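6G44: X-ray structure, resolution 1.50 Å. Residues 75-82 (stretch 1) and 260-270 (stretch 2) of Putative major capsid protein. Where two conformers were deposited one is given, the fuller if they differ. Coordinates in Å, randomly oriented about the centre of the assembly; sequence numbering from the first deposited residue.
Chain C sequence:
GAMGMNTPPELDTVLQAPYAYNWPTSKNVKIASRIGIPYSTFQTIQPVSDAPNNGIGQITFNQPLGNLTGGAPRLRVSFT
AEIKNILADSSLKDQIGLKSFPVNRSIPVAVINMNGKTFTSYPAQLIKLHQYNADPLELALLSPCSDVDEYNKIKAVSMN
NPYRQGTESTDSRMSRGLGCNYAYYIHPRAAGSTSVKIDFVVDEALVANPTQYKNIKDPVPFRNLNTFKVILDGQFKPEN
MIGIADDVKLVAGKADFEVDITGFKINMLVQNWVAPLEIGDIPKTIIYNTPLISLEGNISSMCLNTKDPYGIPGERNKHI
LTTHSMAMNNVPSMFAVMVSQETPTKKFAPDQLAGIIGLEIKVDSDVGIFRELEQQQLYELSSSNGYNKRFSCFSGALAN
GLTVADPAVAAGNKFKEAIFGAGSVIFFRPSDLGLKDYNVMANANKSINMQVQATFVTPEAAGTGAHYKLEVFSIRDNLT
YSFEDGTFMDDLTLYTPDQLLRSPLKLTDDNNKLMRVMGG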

# COMPACT_ATOMS: atom_id res chain seq x y z
N LEU C 75 10.80 -7.32 23.49
CA LEU C 75 12.13 -7.73 23.87
C LEU C 75 13.16 -7.04 23.00
O LEU C 75 13.05 -7.06 21.76
CB LEU C 75 12.26 -9.25 23.73
CG LEU C 75 11.33 -10.08 24.60
CD1 LEU C 75 11.32 -11.56 24.22
CD2 LEU C 75 11.69 -9.94 26.08
N ARG C 76 14.17 -6.44 23.63
CA ARG C 76 15.28 -5.80 22.94
C ARG C 76 16.48 -6.72 23.11
O ARG C 76 16.92 -6.94 24.25
CB ARG C 76 15.58 -4.40 23.48
CG ARG C 76 16.78 -3.71 22.82
CD ARG C 76 17.29 -2.56 23.69
NE ARG C 76 18.33 -1.76 23.06
CZ ARG C 76 19.65 -1.99 23.10
NH1 ARG C 76 20.17 -3.06 23.72
NH2 ARG C 76 20.47 -1.13 22.48
N VAL C 77 16.98 -7.25 22.01
CA VAL C 77 18.17 -8.11 22.02
C VAL C 77 19.30 -7.41 21.34
O VAL C 77 19.10 -6.69 20.35
CB VAL C 77 17.96 -9.50 21.41
CG1 VAL C 77 16.93 -10.30 22.20
CG2 VAL C 77 17.63 -9.41 19.93
N SER C 78 20.51 -7.60 21.87
CA SER C 78 21.70 -7.12 21.23
C SER C 78 22.75 -8.21 21.29
O SER C 78 22.81 -8.95 22.27
CB SER C 78 22.20 -5.82 21.83
OG SER C 78 22.60 -5.99 23.14
N PHE C 79 23.53 -8.33 20.23
CA PHE C 79 24.59 -9.33 20.20
C PHE C 79 25.52 -9.04 19.06
O PHE C 79 25.23 -8.21 18.19
CB PHE C 79 23.98 -10.73 20.03
CG PHE C 79 23.10 -10.86 18.80
CD1 PHE C 79 23.65 -11.21 17.56
CD2 PHE C 79 21.74 -10.58 18.87
CE1 PHE C 79 22.84 -11.31 16.43
CE2 PHE C 79 20.93 -10.68 17.75
CZ PHE C 79 21.49 -11.04 16.53
N THR C 80 26.64 -9.76 19.05
CA THR C 80 27.58 -9.75 17.95
C THR C 80 27.57 -11.13 17.31
O THR C 80 27.63 -12.13 18.01
CB THR C 80 29.01 -9.39 18.43
OG1 THR C 80 29.01 -8.08 19.01
CG2 THR C 80 30.01 -9.46 17.29
N ALA C 81 27.42 -11.18 15.99
CA ALA C 81 27.54 -12.41 15.21
C ALA C 81 28.83 -12.40 14.44
O ALA C 81 29.12 -11.43 13.72
CB ALA C 81 26.37 -12.54 14.25
N GLU C 82 29.60 -13.49 14.56
CA GLU C 82 30.79 -13.69 13.74
C GLU C 82 30.49 -14.76 12.71
O GLU C 82 30.14 -15.87 13.08
CB GLU C 82 32.00 -14.11 14.58
CG GLU C 82 33.26 -14.26 13.73
CD GLU C 82 34.53 -14.54 14.52
OE1 GLU C 82 35.61 -14.47 13.91
OE2 GLU C 82 34.46 -14.85 15.72
N ASP C 260 28.89 -17.70 15.07
CA ASP C 260 28.93 -17.68 16.54
C ASP C 260 28.29 -16.40 17.08
O ASP C 260 28.61 -15.35 16.56
CB ASP C 260 30.39 -17.70 17.01
CG ASP C 260 31.08 -19.01 16.67
OD1 ASP C 260 30.48 -20.07 16.88
OD2 ASP C 260 32.24 -18.96 16.22
N ILE C 261 27.51 -16.50 18.15
CA ILE C 261 26.92 -15.36 18.86
C ILE C 261 27.70 -15.12 20.14
O ILE C 261 27.97 -16.07 20.91
CB ILE C 261 25.45 -15.65 19.21
CG1 ILE C 261 24.64 -16.04 17.95
CG2 ILE C 261 24.78 -14.49 19.97
CD1 ILE C 261 24.52 -14.96 16.89
N THR C 262 28.06 -13.87 20.35
CA THR C 262 28.72 -13.44 21.58
C THR C 262 28.11 -12.14 22.07
O THR C 262 27.45 -11.41 21.32
CB THR C 262 30.24 -13.27 21.39
OG1 THR C 262 30.53 -12.24 20.43
CG2 THR C 262 30.89 -14.59 20.97
N GLY C 263 28.36 -11.83 23.33
CA GLY C 263 27.93 -10.58 23.91
C GLY C 263 26.42 -10.42 23.97
O GLY C 263 25.93 -9.29 24.01
N PHE C 264 25.70 -11.53 23.98
CA PHE C 264 24.22 -11.49 24.00
C PHE C 264 23.66 -10.79 25.24
O PHE C 264 24.07 -11.07 26.37
CB PHE C 264 23.64 -12.88 23.86
CG PHE C 264 22.14 -12.90 23.78
CD1 PHE C 264 21.52 -12.72 22.56
CD2 PHE C 264 21.38 -13.09 24.90
CE1 PHE C 264 20.13 -12.74 22.48
CE2 PHE C 264 19.99 -13.11 24.82
CZ PHE C 264 19.37 -12.91 23.60
N LYS C 265 22.76 -9.83 25.00
CA LYS C 265 22.02 -9.15 26.04
C LYS C 265 20.55 -9.09 25.64
O LYS C 265 20.23 -9.08 24.44
CB LYS C 265 22.53 -7.73 26.23
CG LYS C 265 23.98 -7.66 26.69
CD LYS C 265 24.14 -8.16 28.11
CE LYS C 265 25.57 -8.02 28.63
NZ LYS C 265 25.72 -8.78 29.92
N ILE C 266 19.68 -9.09 26.63
CA ILE C 266 18.24 -9.02 26.42
C ILE C 266 17.58 -8.25 27.55
O ILE C 266 17.93 -8.44 28.72
CB ILE C 266 17.63 -10.42 26.22
CG1 ILE C 266 16.14 -10.33 25.79
CG2 ILE C 266 17.82 -11.29 27.45
CD1 ILE C 266 15.53 -11.67 25.45
N ASN C 267 16.68 -7.33 27.18
CA ASN C 267 15.84 -6.61 28.14
C ASN C 267 14.39 -6.69 27.68
O ASN C 267 14.14 -6.82 26.49
CB ASN C 267 16.28 -5.15 28.22
CG ASN C 267 17.67 -4.97 28.80
OD1 ASN C 267 18.19 -5.85 29.49
ND2 ASN C 267 18.27 -3.82 28.56
N MET C 268 13.47 -6.60 28.63
CA MET C 268 12.03 -6.49 28.33
C MET C 268 11.63 -5.05 28.50
O MET C 268 11.89 -4.47 29.56
CB MET C 268 11.19 -7.39 29.21
CG MET C 268 9.70 -7.28 28.92
SD MET C 268 8.74 -8.66 29.57
CE MET C 268 8.95 -8.38 31.33
N LEU C 269 11.04 -4.46 27.46
CA LEU C 269 10.67 -3.06 27.44
C LEU C 269 9.17 -2.94 27.41
O LEU C 269 8.52 -3.55 26.54
CB LEU C 269 11.25 -2.36 26.22
CG LEU C 269 12.72 -1.95 26.25
CD1 LEU C 269 13.70 -3.07 26.60
CD2 LEU C 269 13.15 -1.31 24.95
N VAL C 270 8.59 -2.20 28.36
CA VAL C 270 7.15 -2.03 28.38
C VAL C 270 6.78 -0.73 29.09
O VAL C 270 7.42 -0.34 30.07
CB VAL C 270 6.45 -3.25 29.05
CG1 VAL C 270 6.78 -3.35 30.56
CG2 VAL C 270 4.96 -3.29 28.78
O HOH W 1 25.30 -6.80 23.00
O HOH W 2 30.61 -13.15 17.87

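The strand 75-82 pairs antiparallel with two successive strands, 260-262 and 264-270, that meet at a corner at G263; touching residues are at least 178 apart in sequence. The contact is held together by a ladder of backbone hydrogen bonds and by side chains most of which sort onto two faces. R76, S78, T80 and E82 each make a reciprocal pair with a partner. R76 N donates to N267 O at 2.9 Å and N267 N to R76 O at 3.0 Å; S78 N reaches K265 O at 3.0 Å, and K265 N returns to S78 O at 2.9 Å. Beyond the bulge, T80 N to T262 O and T262 N to T80 O are both 2.9 Å, and E82 N to D260 O, also 2.9 Å, closes the series together with D260 N to E82 O at 3.0 Å. Between these pairs, CA-H...O contacts such as I266 CA to R76 O at 3.3 Å fill in the ladder.

The register slips by one between S78 and T80, where the single residue F79 spans the two residues G263 and F264. G263 turns the corner with phi 65° and psi 24°, a conformation that by itself favours glycine. Its carbonyl is not wasted: water 1 donates to G263 O at 2.8 Å and also hydrogen-bonds S78 OG at 2.8 Å. The p rotamer of S78 places its hydroxyl within reach of that water, while S78 OG lies 3.5 Å from K265 CB.

The face carrying L75, V77, A81, I261, I266 and M268 is buried and apolar. V77, in m, sets CG1 3.7 Å from I266 CG1 and 3.8 Å from F264 CZ, so one methyl serves two neighbours. I266 is extended, t at both chi angles, and its CD1 meets L75 CD2 at 4.3 Å; the same L75 CD2 lies 4.1 Å from M268 CB. I261 instead folds, m at both angles, which brings its end nearer the other strand: CD1 rests 4.0 Å from A81 CB. A81, with only a methyl group, meets this end in an ordinary apolar contact, and I261 CG2 reaches F79 CB at 3.8 Å.

At the bulge the two phenylalanines take different rotamers, F79 p and F264 t, and both leave their backbones sideways. F79 CB comes to 4.1 Å from F264 CD1, and each ring meets its neighbours obliquely. Aromatic bulk thus packs around the irregular step in the ladder.

The other face is polar and more open, and suits residues that need not be buried. T80 is m and T262 p; T80 CB lies 3.8 Å from T262 OG1. Water 2 joins them, donating to T80 O at 3.2 Å and hydrogen-bonding T262 OG1 at 2.7 Å. R76 and K265 start on this face but their ends lead away, so the aliphatic roots cover the strand while the charges move off. R76 CB, for example, meets L269 CD1 at 3.9 Å, the p chi2 of L269 accompanying an end that comes nearer than its sideways start. In all, 790 Å² is buried between the stretches; on either side of the bulge apolar and polar side chains alternate between the two faces, while F79, F264 and L269 are buried from sideways starts.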